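Local coordinates for serine acetyltransferase 1, putative (Entamoeba histolytica, PDB 7BW9), which probably transfers an acetyl group from acetyl-CoA to L-serine, giving the O-acetylserine needed for cysteine synthesis, and is seen here with cysteine bound, at residues P224-G227 against D228-I232; A236-L239 against G240-I244. All coordinates share one frame; numbering follows the deposited sequence. Where two conformers were deposited one is given.

Contact 1 of 2, residues P224-G227 against D228-I232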
loop_
_atom_site.group_PDB
_atom_site.type_symbol
_atom_site.label_atom_id
_atom_site.label_comp_id
_atom_site.label_asym_id
_atom_site.label_seq_id
_atom_site.Cartn_x
_atom_site.Cartn_y
_atom_site.Cartn_z
ATOM N N PRO A 224 16.050 16.075 2.975
ATOM C CA PRO A 224 17.406 15.772 3.438
ATOM C C PRO A 224 18.335 15.290 2.337
ATOM O O PRO A 224 17.923 14.708 1.323
ATOM C CB PRO A 224 17.191 14.655 4.468
ATOM C CG PRO A 224 15.765 14.776 4.873
ATOM C CD PRO A 224 15.054 15.218 3.634
ATOM N N THR A 225 19.620 15.524 2.590
ATOM C CA THR A 225 20.741 14.910 1.882
ATOM C C THR A 225 21.399 13.897 2.804
ATOM O O THR A 225 21.768 14.237 3.939
ATOM C CB THR A 225 21.792 15.956 1.490
ATOM O OG1 THR A 225 21.271 16.819 0.483
ATOM C CG2 THR A 225 23.073 15.288 0.970
ATOM N N ILE A 226 21.551 12.661 2.341
ATOM C CA ILE A 226 22.228 11.673 3.168
ATOM C C ILE A 226 23.436 11.135 2.411
ATOM O O ILE A 226 23.441 11.045 1.181
ATOM C CB ILE A 226 21.277 10.545 3.630
ATOM C CG1 ILE A 226 21.003 9.540 2.519
ATOM C CG2 ILE A 226 19.946 11.133 4.116
ATOM C CD1 ILE A 226 19.944 8.529 2.907
ATOM N N GLY A 227 24.486 10.817 3.160
ATOM C CA GLY A 227 25.754 10.385 2.593
ATOM C C GLY A 227 25.757 8.915 2.215
ATOM O O GLY A 227 24.713 8.292 2.034
ATOM N N ASP A 228 26.952 8.349 2.123
ATOM C CA ASP A 228 27.125 6.942 1.810
ATOM C C ASP A 228 27.040 6.087 3.069
ATOM O O ASP A 228 27.336 6.534 4.181
ATOM C CB ASP A 228 28.478 6.688 1.132
ATOM C CG ASP A 228 28.741 7.606 -0.052
ATOM O OD1 ASP A 228 27.786 8.107 -0.687
ATOM O OD2 ASP A 228 29.936 7.821 -0.356
ATOM N N PHE A 229 26.672 4.821 2.871
ATOM C CA PHE A 229 26.643 3.812 3.934
ATOM C C PHE A 229 25.724 4.203 5.091
ATOM O O PHE A 229 25.928 3.774 6.226
ATOM C CB PHE A 229 28.059 3.501 4.442
ATOM C CG PHE A 229 29.022 3.156 3.338
ATOM C CD1 PHE A 229 28.993 1.904 2.752
ATOM C CD2 PHE A 229 29.940 4.093 2.873
ATOM C CE1 PHE A 229 29.868 1.574 1.708
ATOM C CE2 PHE A 229 30.820 3.783 1.833
ATOM C CZ PHE A 229 30.777 2.517 1.247
ATOM N N VAL A 230 24.686 4.989 4.824
ATOM C CA VAL A 230 23.722 5.366 5.859
ATOM C C VAL A 230 22.653 4.289 5.962
ATOM O O VAL A 230 22.145 3.809 4.941
ATOM C CB VAL A 230 23.105 6.741 5.550
ATOM C CG1 VAL A 230 21.912 7.051 6.489
ATOM C CG2 VAL A 230 24.167 7.827 5.659
ATOM N N VAL A 231 22.303 3.900 7.194
ATOM C CA VAL A 231 21.201 2.972 7.460
ATOM C C VAL A 231 20.136 3.707 8.264
ATOM O O VAL A 231 20.441 4.305 9.305
ATOM C CB VAL A 231 21.668 1.717 8.223
ATOM C CG1 VAL A 231 20.490 0.799 8.489
ATOM C CG2 VAL A 231 22.772 0.983 7.481
ATOM N N ILE A 232 18.889 3.652 7.806
ATOM C CA ILE A 232 17.788 4.322 8.495
ATOM C C ILE A 232 16.735 3.291 8.880
ATOM O O ILE A 232 16.061 2.715 8.010
ATOM C CB ILE A 232 17.184 5.451 7.660
ATOM C CG1 ILE A 232 18.312 6.327 7.110
ATOM C CG2 ILE A 232 16.243 6.275 8.522
ATOM C CD1 ILE A 232 17.842 7.413 6.180
#
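Ile226 and Ile232 extend toward each other tip to tip around a corner of the left-handed beta-helix, with CD1 of Ile226 lying 4.0 Å from CD1 of Ile232. Strand 225-226 runs up to the corner and strand 231-232 leaves it on the next face of the prism, so both isoleucines turn into the coil interior. In Ile226, CG1 is wedged between the backbone N and the carbonyl carbon (chi1 77°), and its extended chain carries CD1 inward. The same methyl passes 4.3 Å from CG1 of Val230. Because Ile226 was modelled in two conformers, these two distances hold for one of them. Branched aliphatic side chains suit these inward positions because they fill the space with carbon and leave no polar group to satisfy.

Gly227 follows, and here the backbone itself is the surface that is touched. CG2 of Val230 sits 3.7 Å from the carbonyl O of Gly227 and 3.9 Å from its N. Val230 places CG1 anti to its own N (chi1 170°), leaving CG2 as the branch that meets the glycine. With no side chain, Gly227 offers a slim piece of main chain for this methyl to lie against.

Asp228 and Phe229 carry the chain round the bend, Phe229 in the left-handed helical region (phi 58°). Both send their side chains away from the interior. OD1 of Asp228 takes a hydrogen bond from Asn194 N, the backbone N of Asp228 is hydrogen-bonded to Ser246 OG, and the ring of Phe229 meets that of Trp195 with nearly parallel planes.

Inside the corner, then, side chains meet through apolar contacts alone, whereas backbone hydrogen bonds and those of Asp228 tie it to neighbouring coils.

Contact 2 of 2, residues A236-L239 against G240-I244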
loop_
_atom_site.group_PDB
_atom_site.type_symbol
_atom_site.label_atom_id
_atom_site.label_comp_id
_atom_site.label_asym_id
_atom_site.label_seq_id
_atom_site.Cartn_x
_atom_site.Cartn_y
_atom_site.Cartn_z
ATOM N N ALA A 236 11.778 5.835 11.213
ATOM C CA ALA A 236 12.495 7.085 11.439
ATOM C C ALA A 236 11.967 8.173 10.517
ATOM O O ALA A 236 11.680 7.927 9.340
ATOM C CB ALA A 236 13.994 6.903 11.226
ATOM N N LYS A 237 11.828 9.384 11.066
ATOM C CA LYS A 237 11.355 10.556 10.331
ATOM C C LYS A 237 12.503 11.559 10.244
ATOM O O LYS A 237 12.889 12.162 11.255
ATOM C CB LYS A 237 10.128 11.172 11.008
ATOM C CG LYS A 237 8.958 10.201 11.222
ATOM C CD LYS A 237 8.452 9.618 9.897
ATOM C CE LYS A 237 7.242 8.677 10.090
ATOM N NZ LYS A 237 7.530 7.661 11.164
ATOM N N VAL A 238 13.055 11.724 9.045
ATOM C CA VAL A 238 14.198 12.597 8.799
ATOM C C VAL A 238 13.700 13.785 7.994
ATOM O O VAL A 238 13.362 13.643 6.814
ATOM C CB VAL A 238 15.316 11.855 8.073
ATOM C CG1 VAL A 238 16.526 12.765 7.858
ATOM C CG2 VAL A 238 15.682 10.593 8.845
ATOM N N LEU A 239 13.625 14.958 8.619
ATOM C CA LEU A 239 12.838 16.061 8.080
ATOM C C LEU A 239 13.656 17.335 7.899
ATOM O O LEU A 239 14.415 17.739 8.787
ATOM C CB LEU A 239 11.641 16.360 8.987
ATOM C CG LEU A 239 10.691 15.187 9.248
ATOM C CD1 LEU A 239 9.462 15.672 10.020
ATOM C CD2 LEU A 239 10.275 14.506 7.933
ATOM N N GLY A 240 13.453 17.985 6.761
ATOM C CA GLY A 240 13.987 19.305 6.495
ATOM C C GLY A 240 15.215 19.255 5.611
ATOM O O GLY A 240 15.709 18.191 5.212
ATOM N N ASN A 241 15.725 20.450 5.321
ATOM C CA ASN A 241 16.981 20.603 4.581
ATOM C C ASN A 241 18.166 20.443 5.531
ATOM O O ASN A 241 18.851 21.394 5.919
ATOM C CB ASN A 241 17.035 21.941 3.871
ATOM C CG ASN A 241 18.379 22.181 3.182
ATOM O OD1 ASN A 241 19.130 21.241 2.861
ATOM N ND2 ASN A 241 18.688 23.437 2.958
ATOM N N ILE A 242 18.400 19.195 5.905
ATOM C CA ILE A 242 19.488 18.835 6.790
ATOM C C ILE A 242 20.340 17.818 6.061
ATOM O O ILE A 242 19.924 17.227 5.060
ATOM C CB ILE A 242 18.976 18.271 8.124
ATOM C CG1 ILE A 242 18.168 16.993 7.884
ATOM C CG2 ILE A 242 18.148 19.328 8.860
ATOM C CD1 ILE A 242 17.429 16.483 9.110
ATOM N N THR A 243 21.542 17.612 6.577
ATOM C CA THR A 243 22.502 16.691 5.995
ATOM C C THR A 243 22.821 15.608 7.010
ATOM O O THR A 243 23.033 15.903 8.192
ATOM C CB THR A 243 23.780 17.423 5.568
ATOM O OG1 THR A 243 23.480 18.296 4.477
ATOM C CG2 THR A 243 24.835 16.439 5.119
ATOM N N ILE A 244 22.820 14.363 6.555
ATOM C CA ILE A 244 23.216 13.210 7.356
ATOM C C ILE A 244 24.520 12.697 6.774
ATOM O O ILE A 244 24.560 12.265 5.614
ATOM C CB ILE A 244 22.147 12.102 7.346
ATOM C CG1 ILE A 244 20.793 12.627 7.847
ATOM C CG2 ILE A 244 22.618 10.878 8.139
ATOM C CD1 ILE A 244 20.873 13.398 9.117
#
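Val238 and Ile242 meet inside a corner of the left-handed beta-helix built from hexapeptide repeats, their side chains crossing obliquely. CG1 of Val238 lies 4.0 Å from CD1 of Ile242. The same valine branch also reaches 4.3 Å from CG1 of Ile244, on the following face, so one methyl serves two isoleucines. Having CG1 anti to the backbone N (chi1 -178°) sends that branch across to them. Valine is beta-branched, which suits a strand, and short enough to leave the inside of the corner to the longer Ile242 and Ile244.

Ile242 closes the corner from the other end. Its CD1 rests 3.3 Å from the carbonyl O of Leu239, a snug approach of a methyl to a main-chain oxygen, with CG1 following at 3.9 Å from that same O. With CG1 set between its backbone N and carbonyl carbon (chi1 62°), the isoleucine folds back over the turn.

Outside this first shell, the turn itself fixes the spacing. Gly240 has a positive phi (102°) with an extended psi, a backbone shape in which any CB would run into the carbonyl O of Leu239, so glycine fits without strain. Asn241 is the centre of an inverse gamma turn and, exposed on the outer side, accepts a hydrogen bond at OD1 from Lys221 NZ. Leu239 directs its side chain out of the coil, onto Thr203 and Trp255 of its own chain and Ala252 of the third subunit, an apolar fit for a subunit boundary; this side chain is about 7 Å from a bound cysteine. In adjoining coils, Val238 rests on Leu204 and Ile242 on Ile256. The gamma turn is closed by a weak hydrogen bond, Ile242 N donating to Gly240 O over 3.0 Å.

How the contacts relate
Contact 1 comes first along the chain, and contact 2 opens soon after it closes; their centres lie 10 Å apart. Strands 225-226, 231-232 and 237-239 occupy successive faces of the left-handed beta-helix, and strand 243-244 returns to the first face one coil later, parallel to 225-226. The two contacts are therefore corners of one continuous coil, and they meet where it comes round: Thr225 O and Ile244 N are 2.8 Å apart, and Gly227 N and Ile244 O 2.9 Å, both probable hydrogen bonds. This one coil touches both other subunits of the trimer, the second through Val231 at contact 1 and the third through Lys237 and Leu239 at contact 2.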